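Local coordinates for protein dermonecrotic toxin (Pasteurella multocida, PDB 2EBF) that acts as a dermonecrotic, mitogenic toxin that induces bone resorption, its C-terminal region carrying a thiol-protease-like catalytic triad, at residues Glu55-Arg60 and Leu115-Glu120; Ile64-Gly69 and Glu107-Ser112; Pro224-Trp229 and Pro239-Glu244; Asn279-Gly282 and Glu286-Pro289; Gln584-Leu589 and Leu692-Leu697. All coordinates share one frame; numbering follows the deposited sequence.

Contact 1. Residues Glu55-Arg60 and Leu115-Glu120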
# COMPACT_ATOMS: atom_id res chain seq x y z
N GLU A 55 32.92 -6.29 17.21
CA GLU A 55 34.32 -6.49 17.63
C GLU A 55 35.27 -6.46 16.44
O GLU A 55 36.36 -5.89 16.52
CB GLU A 55 34.51 -7.82 18.38
CG GLU A 55 33.88 -7.88 19.76
CD GLU A 55 34.40 -6.85 20.76
OE1 GLU A 55 35.57 -6.40 20.66
OE2 GLU A 55 33.63 -6.50 21.67
N VAL A 56 34.85 -7.05 15.34
CA VAL A 56 35.66 -7.05 14.14
C VAL A 56 35.79 -5.61 13.59
O VAL A 56 36.89 -5.15 13.25
CB VAL A 56 35.11 -8.04 13.09
CG1 VAL A 56 35.67 -7.74 11.73
CG2 VAL A 56 35.44 -9.47 13.49
N LEU A 57 34.66 -4.90 13.52
CA LEU A 57 34.65 -3.50 13.08
C LEU A 57 35.61 -2.64 13.90
O LEU A 57 36.35 -1.83 13.34
CB LEU A 57 33.25 -2.91 13.20
CG LEU A 57 32.74 -1.92 12.13
CD1 LEU A 57 31.86 -0.85 12.76
CD2 LEU A 57 33.81 -1.30 11.22
N LYS A 58 35.59 -2.84 15.22
CA LYS A 58 36.40 -2.09 16.18
C LYS A 58 37.88 -2.11 15.85
O LYS A 58 38.56 -1.10 16.00
CB LYS A 58 36.20 -2.65 17.60
CG LYS A 58 35.10 -1.98 18.40
CD LYS A 58 34.38 -3.00 19.26
CE LYS A 58 34.07 -2.49 20.65
NZ LYS A 58 35.06 -3.05 21.62
N ALA A 59 38.38 -3.27 15.43
CA ALA A 59 39.78 -3.42 15.08
C ALA A 59 40.06 -2.81 13.70
O ALA A 59 41.09 -2.17 13.51
CB ALA A 59 40.21 -4.88 15.12
N ARG A 60 39.14 -3.01 12.76
CA ARG A 60 39.31 -2.53 11.39
C ARG A 60 39.21 -1.01 11.30
O ARG A 60 39.92 -0.39 10.51
CB ARG A 60 38.29 -3.18 10.44
CG ARG A 60 38.54 -4.67 10.13
CD ARG A 60 39.84 -4.89 9.35
NE ARG A 60 39.64 -4.65 7.92
CZ ARG A 60 39.89 -5.52 6.95
NH1 ARG A 60 40.38 -6.73 7.21
NH2 ARG A 60 39.65 -5.17 5.70
N LEU A 115 36.98 5.32 7.04
CA LEU A 115 36.17 5.11 5.83
C LEU A 115 36.41 3.81 5.07
O LEU A 115 35.46 3.24 4.54
CB LEU A 115 36.26 6.31 4.89
CG LEU A 115 35.22 7.40 5.18
CD1 LEU A 115 35.39 8.57 4.20
CD2 LEU A 115 33.81 6.84 5.11
N ASN A 116 37.65 3.33 5.01
CA ASN A 116 37.91 2.03 4.39
C ASN A 116 37.06 0.92 5.03
O ASN A 116 36.43 0.12 4.32
CB ASN A 116 39.40 1.66 4.46
CG ASN A 116 40.22 2.31 3.36
OD1 ASN A 116 39.71 3.08 2.55
ND2 ASN A 116 41.52 2.01 3.34
N ALA A 117 37.05 0.87 6.36
CA ALA A 117 36.27 -0.12 7.12
C ALA A 117 34.77 0.07 6.90
O ALA A 117 34.05 -0.91 6.70
CB ALA A 117 36.60 -0.03 8.61
N PHE A 118 34.30 1.31 6.93
CA PHE A 118 32.87 1.61 6.81
C PHE A 118 32.34 1.26 5.42
O PHE A 118 31.24 0.71 5.28
CB PHE A 118 32.58 3.07 7.16
CG PHE A 118 32.68 3.39 8.64
CD1 PHE A 118 32.36 4.66 9.11
CD2 PHE A 118 33.08 2.43 9.57
CE1 PHE A 118 32.45 4.98 10.48
CE2 PHE A 118 33.17 2.73 10.93
CZ PHE A 118 32.85 4.01 11.38
N ARG A 119 33.12 1.56 4.39
CA ARG A 119 32.74 1.22 3.02
C ARG A 119 32.66 -0.28 2.81
O ARG A 119 31.75 -0.78 2.12
CB ARG A 119 33.71 1.84 2.01
CG ARG A 119 33.60 3.37 1.92
CD ARG A 119 34.61 3.92 0.91
NE ARG A 119 34.33 5.33 0.60
CZ ARG A 119 35.20 6.33 0.73
NH1 ARG A 119 36.43 6.12 1.18
NH2 ARG A 119 34.82 7.56 0.41
N GLU A 120 33.61 -1.01 3.39
CA GLU A 120 33.59 -2.47 3.29
C GLU A 120 32.34 -3.02 3.98
O GLU A 120 31.66 -3.88 3.44
CB GLU A 120 34.86 -3.08 3.88
CG GLU A 120 34.74 -4.60 4.19
CD GLU A 120 34.53 -5.47 2.95
OE1 GLU A 120 34.20 -6.69 3.09
OE2 GLU A 120 34.72 -4.95 1.82
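L57 and R60, about one turn apart on helix 54-60, meet A117 and F118 of helix 115-129 inside the helical Membrane Localization Domain. The two helical segments run roughly antiparallel, at 146°, with their axes 9.7 Å apart.

Apolar packing centres on one methyl. L57 CD2 touches A117 CB at 4.0 Å and F118 CE2 at 4.1 Å. It comes to the phenyl ring at its edge, near the ring plane, so this is an edge contact and not stacking, and the two side chains cross at about a right angle. F118 holds CG anti to its carbonyl carbon (chi1 -73°), which directs the ring toward L57; CD2 and CE2 are the ring atoms that touch. I75 of helix 70-84 lies against both L57 and F118, and Y105 of helix 88-108 meets the F118 ring edge-to-face. L57, A117 and F118 are buried, whereas R60 is at the surface.

Charge contributes little. R60 packs on W52, and its NH2 stays 6.2 Å from E120 OE1, too far for an ion pair.

Contact with the main chain comes from the smallest side chain, where the backbones are nearest: A117 CB lies 3.8 Å from R60 O.

Contact 2. Residues Ile64-Gly69 and Glu107-Ser112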
# COMPACT_ATOMS: atom_id res chain seq x y z
N ILE A 64 44.60 5.18 15.95
CA ILE A 64 45.48 5.21 17.13
C ILE A 64 45.20 6.32 18.16
O ILE A 64 45.02 6.04 19.35
CB ILE A 64 46.99 5.16 16.73
CG1 ILE A 64 47.35 3.77 16.20
CG2 ILE A 64 47.89 5.53 17.91
CD1 ILE A 64 48.70 3.68 15.47
N GLY A 65 45.15 7.57 17.71
CA GLY A 65 44.98 8.70 18.63
C GLY A 65 43.56 9.20 18.77
O GLY A 65 43.29 10.08 19.59
N LYS A 66 42.65 8.64 17.98
CA LYS A 66 41.27 9.12 17.88
C LYS A 66 40.32 8.33 18.79
O LYS A 66 40.16 7.12 18.62
CB LYS A 66 40.81 9.03 16.42
CG LYS A 66 39.61 9.89 16.06
CD LYS A 66 39.25 9.72 14.59
CE LYS A 66 38.09 10.63 14.19
NZ LYS A 66 37.64 10.37 12.79
N PRO A 67 39.68 9.02 19.76
CA PRO A 67 38.64 8.36 20.56
C PRO A 67 37.36 8.14 19.75
O PRO A 67 37.16 8.77 18.70
CB PRO A 67 38.40 9.35 21.70
CG PRO A 67 38.80 10.68 21.15
CD PRO A 67 39.90 10.42 20.17
N ILE A 68 36.51 7.24 20.23
CA ILE A 68 35.25 6.93 19.55
C ILE A 68 34.24 8.07 19.72
O ILE A 68 33.75 8.33 20.82
CB ILE A 68 34.67 5.56 20.03
CG1 ILE A 68 35.63 4.42 19.65
CG2 ILE A 68 33.25 5.32 19.48
CD1 ILE A 68 35.22 3.03 20.13
N GLY A 69 33.96 8.75 18.61
CA GLY A 69 32.96 9.82 18.57
C GLY A 69 31.53 9.31 18.55
O GLY A 69 31.30 8.10 18.53
N GLU A 107 29.68 11.37 3.99
CA GLU A 107 29.37 12.72 3.53
C GLU A 107 29.94 13.77 4.50
O GLU A 107 30.53 14.77 4.07
CB GLU A 107 27.85 12.86 3.38
CG GLU A 107 27.36 14.16 2.75
CD GLU A 107 25.84 14.25 2.70
OE1 GLU A 107 25.15 13.76 3.64
OE2 GLU A 107 25.31 14.84 1.73
N SER A 108 29.80 13.53 5.80
CA SER A 108 30.23 14.50 6.80
C SER A 108 31.74 14.44 7.13
O SER A 108 32.32 15.46 7.55
CB SER A 108 29.38 14.39 8.07
OG SER A 108 29.79 13.31 8.89
N GLN A 109 32.36 13.28 6.94
CA GLN A 109 33.80 13.12 7.20
C GLN A 109 34.53 12.43 6.05
O GLN A 109 34.98 11.29 6.20
CB GLN A 109 34.04 12.33 8.50
CG GLN A 109 33.39 12.91 9.74
CD GLN A 109 34.01 12.37 11.02
OE1 GLN A 109 35.23 12.22 11.12
NE2 GLN A 109 33.17 12.07 12.00
N PRO A 110 34.68 13.10 4.90
CA PRO A 110 35.28 12.45 3.72
C PRO A 110 36.76 12.06 3.87
O PRO A 110 37.26 11.24 3.09
CB PRO A 110 35.12 13.50 2.61
CG PRO A 110 34.99 14.79 3.32
CD PRO A 110 34.28 14.49 4.61
N SER A 111 37.44 12.62 4.86
CA SER A 111 38.85 12.32 5.08
C SER A 111 39.06 11.40 6.28
O SER A 111 40.20 11.17 6.71
CB SER A 111 39.65 13.61 5.25
OG SER A 111 39.39 14.20 6.52
N SER A 112 37.97 10.86 6.82
CA SER A 112 38.09 9.98 7.97
C SER A 112 38.86 8.73 7.59
O SER A 112 38.61 8.11 6.55
CB SER A 112 36.72 9.61 8.55
OG SER A 112 36.88 8.68 9.61
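K66 reaches across to Q109 and S112, spanning from the loop ahead of helix 70-84 to the type I beta turn that links helix 88-108 with helix 115-129 in the Membrane Localization Domain. Its chain is fully extended, with CG anti to the backbone N (chi1 -161°) and every later torsion near 180°, which lets it bridge backbones whose closest CA atoms, of K66 and S112, are 10.4 Å apart.

Along 107-112, Q109 comes first. It is the residue at which helical backbone angles are abandoned (phi -132°), and its side chain and that of the lysine run alongside each other in opposite senses. Q109 OE1 accepts a weak hydrogen bond from K66 NZ at 3.5 Å. P110 and S111 then carry the turn, which is closed by S112 N bonding to Q109 O at 3.1 Å.

S112 caps the start of the next helix. Its OG bonds to R114 N and to the hydroxyl of Y105, so its polar partners are Y105 and R114 rather than the lysine. E113 adds a long, weak ion pair to the ammonium group. The lysine tip is thus loosely placed, with K66 NZ 3.7 Å from S112 OG.

Contact 3. Residues Pro224-Trp229 and Pro239-Glu244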
# COMPACT_ATOMS: atom_id res chain seq x y z
N PRO A 224 2.58 47.47 7.20
CA PRO A 224 1.70 48.35 7.97
C PRO A 224 1.02 47.70 9.19
O PRO A 224 0.83 48.37 10.21
CB PRO A 224 0.64 48.77 6.95
CG PRO A 224 1.35 48.70 5.65
CD PRO A 224 2.28 47.53 5.75
N ALA A 225 0.68 46.42 9.09
CA ALA A 225 -0.06 45.71 10.13
C ALA A 225 0.67 45.54 11.47
O ALA A 225 0.03 45.29 12.50
CB ALA A 225 -0.54 44.35 9.62
N TYR A 226 1.99 45.68 11.46
CA TYR A 226 2.81 45.39 12.64
C TYR A 226 3.58 46.61 13.16
O TYR A 226 4.58 46.47 13.88
CB TYR A 226 3.76 44.23 12.34
CG TYR A 226 3.04 43.05 11.74
CD1 TYR A 226 2.29 42.19 12.53
CD2 TYR A 226 3.09 42.81 10.36
CE1 TYR A 226 1.61 41.12 11.99
CE2 TYR A 226 2.42 41.73 9.80
CZ TYR A 226 1.68 40.89 10.62
OH TYR A 226 1.00 39.82 10.09
N GLU A 227 3.11 47.80 12.81
CA GLU A 227 3.76 49.03 13.24
C GLU A 227 3.52 49.36 14.72
O GLU A 227 4.39 49.94 15.36
CB GLU A 227 3.40 50.19 12.31
CG GLU A 227 4.44 50.37 11.20
CD GLU A 227 3.83 50.61 9.83
OE1 GLU A 227 4.45 50.17 8.83
OE2 GLU A 227 2.75 51.25 9.74
N SER A 228 2.37 48.96 15.25
CA SER A 228 2.09 49.12 16.69
C SER A 228 2.93 48.17 17.56
O SER A 228 3.04 48.38 18.77
CB SER A 228 0.60 48.95 16.98
OG SER A 228 0.17 47.62 16.72
N TRP A 229 3.51 47.15 16.94
CA TRP A 229 4.30 46.14 17.65
C TRP A 229 5.73 46.57 17.92
O TRP A 229 6.33 46.13 18.91
CB TRP A 229 4.30 44.83 16.86
CG TRP A 229 2.96 44.16 16.79
CD1 TRP A 229 1.74 44.73 16.98
CD2 TRP A 229 2.72 42.78 16.48
NE1 TRP A 229 0.74 43.80 16.83
CE2 TRP A 229 1.32 42.59 16.52
CE3 TRP A 229 3.54 41.69 16.19
CZ2 TRP A 229 0.72 41.35 16.27
CZ3 TRP A 229 2.95 40.45 15.94
CH2 TRP A 229 1.56 40.29 15.99
N PRO A 239 7.11 35.86 17.97
CA PRO A 239 6.42 35.58 19.24
C PRO A 239 5.04 36.23 19.33
O PRO A 239 4.13 35.67 19.95
CB PRO A 239 7.35 36.19 20.30
CG PRO A 239 8.67 36.29 19.63
CD PRO A 239 8.37 36.59 18.21
N GLY A 240 4.90 37.41 18.71
CA GLY A 240 3.64 38.14 18.68
C GLY A 240 2.58 37.43 17.87
O GLY A 240 1.45 37.27 18.33
N LEU A 241 2.96 36.99 16.67
CA LEU A 241 2.05 36.27 15.77
C LEU A 241 1.44 35.04 16.42
O LEU A 241 0.24 34.79 16.30
CB LEU A 241 2.77 35.88 14.47
CG LEU A 241 3.35 37.01 13.62
CD1 LEU A 241 4.47 36.49 12.76
CD2 LEU A 241 2.28 37.66 12.76
N LEU A 242 2.27 34.28 17.15
CA LEU A 242 1.82 33.09 17.85
C LEU A 242 0.92 33.39 19.05
O LEU A 242 -0.19 32.86 19.15
CB LEU A 242 3.01 32.22 18.27
CG LEU A 242 3.95 31.70 17.18
CD1 LEU A 242 4.89 30.67 17.79
CD2 LEU A 242 3.19 31.11 15.99
N ARG A 243 1.40 34.23 19.97
CA ARG A 243 0.64 34.62 21.16
C ARG A 243 -0.75 35.16 20.80
O ARG A 243 -1.74 34.81 21.45
CB ARG A 243 1.43 35.65 21.98
CG ARG A 243 0.77 36.08 23.29
CD ARG A 243 1.78 36.55 24.33
NE ARG A 243 2.69 37.58 23.84
CZ ARG A 243 3.99 37.40 23.58
NH1 ARG A 243 4.55 36.21 23.76
NH2 ARG A 243 4.72 38.41 23.13
N GLU A 244 -0.80 35.98 19.76
CA GLU A 244 -2.06 36.56 19.31
C GLU A 244 -2.95 35.51 18.65
O GLU A 244 -4.17 35.58 18.74
CB GLU A 244 -1.82 37.75 18.39
CG GLU A 244 -1.19 38.95 19.11
CD GLU A 244 -1.80 40.29 18.72
OE1 GLU A 244 -2.95 40.31 18.22
OE2 GLU A 244 -1.13 41.32 18.93
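The hydroxyl of Y226 is hydrogen-bonded to T291 OG1 of helix 288-300 and also packs against L241, with Y226 OH 3.7 Å from L241 CD2. The bond ties the loop to a second helix. The same methyl, L241 CD2, touches Y226 CE1 at 3.6 Å, and the two side chains cross at about a right angle. The tyrosine also backs the tryptophan, since Y226 CD1 stands 3.7 Å above one face of the W229 ring, offset toward its rim.

The six-membered end of the indole comes up to the main chain of the helix: W229 CZ3 is 3.5 Å from L241 N, and W229 CH2 is 3.6 Å from G240 C. Glycine has no CB, and this is what admits the ring so close.

The E244 side chain and the indole reach toward each other from opposite directions. E244 OE2 comes within 3.2 Å of W229 CZ2, a close, oblique contact with ring and carboxylate planes 32° apart. A bend at chi2 (-138°) turns the carboxylate toward the ring.

In the C2 domain, then, the loop preceding helix 234-248 folds back so that its tryptophan packs against the helix at a glycine, meeting the backbone at G240 and L241.

Contact 4. Residues Asn279-Gly282 and Glu286-Pro289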
# COMPACT_ATOMS: atom_id res chain seq x y z
N ASN A 279 -7.53 35.16 5.24
CA ASN A 279 -6.62 35.99 6.01
C ASN A 279 -6.33 37.34 5.37
O ASN A 279 -5.42 37.49 4.56
CB ASN A 279 -5.32 35.23 6.29
CG ASN A 279 -5.55 33.94 7.05
OD1 ASN A 279 -5.76 33.93 8.26
ND2 ASN A 279 -5.54 32.83 6.33
N GLN A 280 -7.13 38.34 5.74
CA GLN A 280 -6.93 39.69 5.26
C GLN A 280 -6.97 40.69 6.41
O GLN A 280 -7.56 40.41 7.46
CB GLN A 280 -7.97 40.05 4.18
CG GLN A 280 -9.43 40.04 4.63
CD GLN A 280 -10.10 38.69 4.43
OE1 GLN A 280 -9.77 37.95 3.50
NE2 GLN A 280 -11.06 38.37 5.29
N VAL A 281 -6.32 41.83 6.23
CA VAL A 281 -6.40 42.93 7.20
C VAL A 281 -7.88 43.25 7.46
O VAL A 281 -8.64 43.51 6.53
CB VAL A 281 -5.62 44.19 6.73
CG1 VAL A 281 -5.76 45.32 7.75
CG2 VAL A 281 -4.14 43.86 6.51
N GLY A 282 -8.27 43.20 8.74
CA GLY A 282 -9.65 43.48 9.14
C GLY A 282 -10.60 42.31 8.96
O GLY A 282 -11.80 42.42 9.26
N GLU A 286 -7.64 37.82 10.29
CA GLU A 286 -6.61 38.86 10.08
C GLU A 286 -5.47 38.36 9.19
O GLU A 286 -5.62 37.36 8.48
CB GLU A 286 -6.10 39.39 11.44
CG GLU A 286 -5.49 40.80 11.40
CD GLU A 286 -6.49 41.89 11.07
OE1 GLU A 286 -7.62 41.88 11.61
OE2 GLU A 286 -6.13 42.79 10.28
N LEU A 287 -4.33 39.04 9.21
CA LEU A 287 -3.24 38.69 8.31
C LEU A 287 -2.24 37.71 8.92
O LEU A 287 -1.53 37.02 8.19
CB LEU A 287 -2.52 39.96 7.83
CG LEU A 287 -1.72 39.90 6.51
CD1 LEU A 287 -2.63 39.66 5.30
CD2 LEU A 287 -0.88 41.16 6.33
N TYR A 288 -2.22 37.62 10.25
CA TYR A 288 -1.11 37.03 11.01
C TYR A 288 -0.75 35.57 10.68
O TYR A 288 0.44 35.25 10.57
CB TYR A 288 -1.31 37.20 12.52
CG TYR A 288 -1.87 38.55 12.93
CD1 TYR A 288 -1.41 39.73 12.33
CD2 TYR A 288 -2.85 38.65 13.91
CE1 TYR A 288 -1.93 40.97 12.70
CE2 TYR A 288 -3.37 39.89 14.29
CZ TYR A 288 -2.91 41.04 13.68
OH TYR A 288 -3.43 42.27 14.06
N PRO A 289 -1.76 34.68 10.53
CA PRO A 289 -1.40 33.30 10.18
C PRO A 289 -0.80 33.24 8.79
O PRO A 289 0.12 32.45 8.56
CB PRO A 289 -2.75 32.57 10.21
CG PRO A 289 -3.68 33.47 10.96
CD PRO A 289 -3.22 34.85 10.65
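G282 N donates to E286 OE2 at 2.7 Å, with an N-H...O angle of 162°, and this bond anchors the exposed end of a short reversal of the chain ahead of helix 288-300 in the C2 domain. The donor meets the oxygen from above the carboxylate plane, 41° out of it. E286 CG is anti to its own backbone N, and a bend at chi2 (66°) folds the carboxylate back toward residues 281-282.

Away from that end, packing is tight where the main chains meet. E286 O lies 3.0 Å from N279 CA, and E286 CA makes a CA-H...O contact with Q280 O at 3.2 Å. Q280 N, although near E286 O, is badly angled for bonding to it. L287 CD1 closes on the same backbone, 3.6 Å from N279 O. On the buried side N279 OD1 rests against the proline ring, 3.4 Å from P289 CG, while the amide nitrogen of N279 is hydrogen-bonded to S275 O, consistent with the modelled orientation of the amide.

V281 and G282 are both exposed. Their end is held by the one short bond, while its apolar contact is loose: V281 CG2 only brushes L287 CD2 at 4.2 Å. As local packing within 286-289, E286 CG stands 3.4 Å above one face of the Y288 ring.

Chemically, a single carboxylate bridges the two ends of the loop. Its bond from the G282 N-H would be expected to favour the ionised form modestly.

Contact 5. Residues Gln584-Leu589 and Leu692-Leu697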
# COMPACT_ATOMS: atom_id res chain seq x y z
N GLN A 584 -8.22 -42.38 6.49
CA GLN A 584 -8.95 -41.72 7.57
C GLN A 584 -8.65 -40.22 7.67
O GLN A 584 -9.57 -39.41 7.72
CB GLN A 584 -8.69 -42.42 8.92
CG GLN A 584 -9.49 -41.84 10.09
CD GLN A 584 -9.37 -42.64 11.38
OE1 GLN A 584 -10.38 -42.89 12.05
NE2 GLN A 584 -8.15 -43.02 11.75
N SER A 585 -7.37 -39.87 7.68
CA SER A 585 -6.96 -38.46 7.78
C SER A 585 -7.35 -37.67 6.53
O SER A 585 -7.67 -36.48 6.62
CB SER A 585 -5.45 -38.33 8.05
OG SER A 585 -4.67 -38.75 6.94
N ARG A 586 -7.33 -38.33 5.38
CA ARG A 586 -7.69 -37.70 4.12
C ARG A 586 -9.19 -37.45 3.92
O ARG A 586 -9.57 -36.61 3.11
CB ARG A 586 -7.16 -38.52 2.94
CG ARG A 586 -5.65 -38.64 2.87
CD ARG A 586 -5.23 -39.56 1.72
NE ARG A 586 -3.80 -39.86 1.73
CZ ARG A 586 -3.27 -41.08 1.86
NH1 ARG A 586 -4.06 -42.15 2.00
NH2 ARG A 586 -1.96 -41.23 1.85
N LEU A 587 -10.04 -38.17 4.65
CA LEU A 587 -11.49 -38.04 4.43
C LEU A 587 -12.02 -36.60 4.56
O LEU A 587 -12.71 -36.12 3.66
CB LEU A 587 -12.29 -39.03 5.28
CG LEU A 587 -13.80 -39.12 5.02
CD1 LEU A 587 -14.09 -39.58 3.59
CD2 LEU A 587 -14.43 -40.06 6.01
N PRO A 588 -11.69 -35.89 5.66
CA PRO A 588 -12.10 -34.48 5.76
C PRO A 588 -11.73 -33.62 4.55
O PRO A 588 -12.53 -32.81 4.09
CB PRO A 588 -11.38 -33.99 7.02
CG PRO A 588 -11.27 -35.22 7.85
CD PRO A 588 -10.99 -36.33 6.89
N LEU A 589 -10.52 -33.82 4.02
CA LEU A 589 -10.05 -33.04 2.87
C LEU A 589 -10.96 -33.25 1.67
O LEU A 589 -11.22 -32.33 0.91
CB LEU A 589 -8.60 -33.39 2.51
CG LEU A 589 -7.57 -33.35 3.65
CD1 LEU A 589 -6.19 -33.76 3.14
CD2 LEU A 589 -7.52 -31.99 4.33
N LEU A 692 -0.16 -49.71 5.50
CA LEU A 692 -1.37 -50.25 4.89
C LEU A 692 -2.08 -49.26 3.96
O LEU A 692 -3.29 -49.35 3.75
CB LEU A 692 -2.31 -50.81 5.97
CG LEU A 692 -2.72 -49.93 7.16
CD1 LEU A 692 -4.13 -49.40 6.97
CD2 LEU A 692 -2.63 -50.75 8.46
N ASP A 693 -1.32 -48.33 3.39
CA ASP A 693 -1.90 -47.26 2.58
C ASP A 693 -2.48 -47.79 1.27
O ASP A 693 -2.00 -48.78 0.72
CB ASP A 693 -0.88 -46.16 2.30
CG ASP A 693 -1.53 -44.81 2.04
OD1 ASP A 693 -2.77 -44.72 2.08
OD2 ASP A 693 -0.80 -43.82 1.79
N THR A 694 -3.54 -47.12 0.81
CA THR A 694 -4.16 -47.36 -0.50
C THR A 694 -3.12 -47.22 -1.63
O THR A 694 -2.17 -46.45 -1.49
CB THR A 694 -5.34 -46.37 -0.71
OG1 THR A 694 -6.07 -46.73 -1.89
CG2 THR A 694 -4.85 -44.92 -0.86
N THR A 695 -3.30 -47.96 -2.72
CA THR A 695 -2.39 -47.89 -3.87
C THR A 695 -2.63 -46.68 -4.78
O THR A 695 -1.73 -46.24 -5.47
CB THR A 695 -2.49 -49.15 -4.75
OG1 THR A 695 -3.86 -49.40 -5.06
CG2 THR A 695 -1.90 -50.36 -4.04
N ILE A 696 -3.86 -46.17 -4.78
CA ILE A 696 -4.20 -45.03 -5.64
C ILE A 696 -4.60 -43.86 -4.75
O ILE A 696 -5.60 -43.93 -4.02
CB ILE A 696 -5.36 -45.36 -6.63
CG1 ILE A 696 -5.00 -46.58 -7.50
CG2 ILE A 696 -5.71 -44.14 -7.50
CD1 ILE A 696 -6.22 -47.21 -8.19
N LEU A 697 -3.81 -42.79 -4.82
CA LEU A 697 -4.05 -41.59 -4.02
C LEU A 697 -4.97 -40.61 -4.73
O LEU A 697 -4.67 -40.12 -5.82
CB LEU A 697 -2.71 -40.91 -3.69
CG LEU A 697 -2.77 -39.60 -2.89
CD1 LEU A 697 -3.50 -39.77 -1.56
CD2 LEU A 697 -1.35 -39.07 -2.64
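In the C3 domain, helix 583-591 is pinned to the loop leading into edge strand 697-700 by a salt bridge between R586 and D693. The grip is end-on and bidentate: R586 NH1 bonds to D693 OD1 at 2.9 Å and 173°, and R586 NH2 bonds to D693 OD2 at 2.8 Å and 169°. Those N-H...O angles show both bonds to be nearly straight. Each oxygen uses its syn lone pair, and the guanidinium and carboxylate planes, only 6° apart, are nearly coplanar.

The arginine is extended from CG to NE, which carries its head across the gap to the loop. D693 answers with CG anti to its backbone N, swinging the carboxylate toward the helix.

Apolar atoms complete the setting. L697 CD1 sits over one face of the guanidinium, toward the rim, 3.3 Å from R586 NE, and the leucine crosses the arginine at about a right angle. T694 CG2 lies 4.1 Å from R586 NH1. Within the loop, T694 N makes a weak hydrogen bond to D693 OD1 at 2.8 Å, which may limit the rotation of the carboxylate.

R586 has further acidic partners: E707 of helix 701-711 forms a salt bridge at NH2, and E583 forms one at NH1. D693 OD2 in turn shares a weak hydrogen bond with H684 NE2. A buried guanidinium with three carboxylates around it should remain charged, and its single positive group draws together two helices and the approach to a sheet edge.

From the N terminus, contact 1 closes a largely helical loop between residues 55-60 and 115-120. Contact 2 is nested inside it, joining the connections before helix 70-84 and after helix 88-108; the two touch where L115 CD1 meets Q109 O at 3.4 Å. Both belong to the Membrane Localization Domain. The C2-domain contacts follow in series: contact 3 folds a loop onto helix 234-248, and contact 4 closes a short reversal before helix 288-300. They meet through Y288, which packs on L241 and Y226. Contact 5 spans 102 intervening residues in the C3 domain, its centre about 85 Å from that of contact 3. None of the five cross.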